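Local coordinates for protein Amuc_1100 (Akkermansia muciniphila, PDB 6KNY) that is of uncharacterised molecular function, a membrane protein of a mucin-degrading gut bacterium, present here without its transmembrane region, at residues A[125-128]-A[129-133]. Residues are numbered along the deposited sequence; the frame is centred on the assembly and turned at random. Where two conformers were deposited one is given.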
loop_
_atom_site.group_PDB
_atom_site.type_symbol
_atom_site.label_atom_id
_atom_site.label_comp_id
_atom_site.label_asym_id
_atom_site.label_seq_id
_atom_site.Cartn_x
_atom_site.Cartn_y
_atom_site.Cartn_z
ATOM N N LYS A 125 4.604 2.990 4.803
ATOM C CA LYS A 125 5.435 1.791 4.941
ATOM C C LYS A 125 4.682 0.546 4.493
ATOM O O LYS A 125 5.264 -0.332 3.843
ATOM C CB LYS A 125 5.929 1.622 6.387
ATOM C CG LYS A 125 7.064 2.583 6.745
ATOM C CD LYS A 125 8.462 1.904 6.875
ATOM C CE LYS A 125 9.558 2.799 7.493
ATOM N NZ LYS A 125 10.827 2.927 6.697
ATOM N N ALA A 126 3.381 0.458 4.804
ATOM C CA ALA A 126 2.592 -0.703 4.394
ATOM C C ALA A 126 2.411 -0.750 2.875
ATOM O O ALA A 126 2.572 -1.813 2.250
ATOM C CB ALA A 126 1.229 -0.684 5.097
ATOM N N ILE A 127 2.063 0.387 2.268
ATOM C CA ILE A 127 1.870 0.428 0.818
ATOM C C ILE A 127 3.193 0.161 0.105
ATOM O O ILE A 127 3.259 -0.635 -0.844
ATOM C CB ILE A 127 1.251 1.777 0.386
ATOM C CG1 ILE A 127 -0.165 1.928 0.951
ATOM C CG2 ILE A 127 1.250 1.903 -1.172
ATOM C CD1 ILE A 127 -0.815 3.315 0.713
ATOM N N ASN A 128 4.272 0.791 0.581
ATOM C CA ASN A 128 5.598 0.523 0.023
ATOM C C ASN A 128 5.925 -0.962 0.030
ATOM O O ASN A 128 6.455 -1.496 -0.948
ATOM C CB ASN A 128 6.692 1.271 0.787
ATOM C CG ASN A 128 8.069 1.030 0.175
ATOM O OD1 ASN A 128 8.323 1.413 -0.968
ATOM N ND2 ASN A 128 8.920 0.328 0.896
ATOM N N SER A 129 5.643 -1.638 1.142
ATOM C CA SER A 129 5.943 -3.063 1.234
ATOM C C SER A 129 5.081 -3.867 0.268
ATOM O O SER A 129 5.571 -4.784 -0.406
ATOM C CB SER A 129 5.743 -3.549 2.668
ATOM O OG SER A 129 5.882 -4.953 2.731
ATOM N N LEU A 130 3.786 -3.538 0.194
ATOM C CA LEU A 130 2.865 -4.222 -0.725
ATOM C C LEU A 130 3.301 -4.073 -2.179
ATOM O O LEU A 130 3.426 -5.060 -2.909
ATOM C CB LEU A 130 1.445 -3.662 -0.560
ATOM C CG LEU A 130 0.395 -4.211 -1.545
ATOM C CD1 LEU A 130 0.380 -5.740 -1.547
ATOM C CD2 LEU A 130 -0.989 -3.659 -1.220
ATOM N N VAL A 131 3.510 -2.840 -2.633
ATOM C CA VAL A 131 3.840 -2.654 -4.041
ATOM C C VAL A 131 5.150 -3.360 -4.380
ATOM O O VAL A 131 5.298 -3.949 -5.459
ATOM C CB VAL A 131 3.872 -1.158 -4.380
ATOM C CG1 VAL A 131 4.349 -0.947 -5.814
ATOM C CG2 VAL A 131 2.468 -0.577 -4.215
ATOM N N ASN A 132 6.103 -3.361 -3.444
ATOM C CA ASN A 132 7.386 -4.015 -3.705
ATOM C C ASN A 132 7.234 -5.524 -3.860
ATOM O O ASN A 132 7.883 -6.130 -4.725
ATOM C CB ASN A 132 8.385 -3.659 -2.607
ATOM C CG ASN A 132 9.074 -2.340 -2.879
ATOM O OD1 ASN A 132 9.850 -2.221 -3.827
ATOM N ND2 ASN A 132 8.752 -1.328 -2.095
ATOM N N LYS A 133 6.370 -6.153 -3.054
ATOM C CA LYS A 133 6.052 -7.559 -3.302
ATOM C C LYS A 133 5.374 -7.753 -4.664
ATOM O O LYS A 133 5.654 -8.730 -5.369
ATOM C CB LYS A 133 5.176 -8.115 -2.171
#
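Asn-132 folds back along the helix onto Asn-128, one turn earlier. CB of Asn-132 lies 3.3 Å from Asn-128 O, and chi1 of -84° sets CG beside the backbone N and anti to the carbonyl carbon, turning the amide back toward the preceding turn. CG of Asn-132 is 3.4 Å from Asn-128 O. At the tip, Asn-132 ND2 donates to Asn-128 O at 2.6 Å, with an N-H...O angle of 142°. This donor stands above the carbonyl plane, whereas the backbone N of Asn-132 arrives from the opposite face, so two donors of one residue grip Asn-128 O. Asn-132 ND2 also comes within 3.0 Å of Asn-128 OD1, the two amide planes being 74° apart.

The pair sits on helix 117-134, which lies between helix 70-91 and the mixed sheet. Ordinary i to i+4 bonds run through this turn, the straightest being Val-131 N to Ile-127 O. On the flank facing helix 70-91, Val-131 touches Leu-84, and its CG2 meets CG2 of Ile-127 at 4.1 Å; Asn-128 reaches Phe-80 of that helix. Ala-126 and Leu-130 instead pack against Phe-201 and the strand 265-276, through Leu-273 and Leu-271 respectively. Lys-125, one turn before Ser-129, makes a salt bridge from its NZ to Glu-76 OE2.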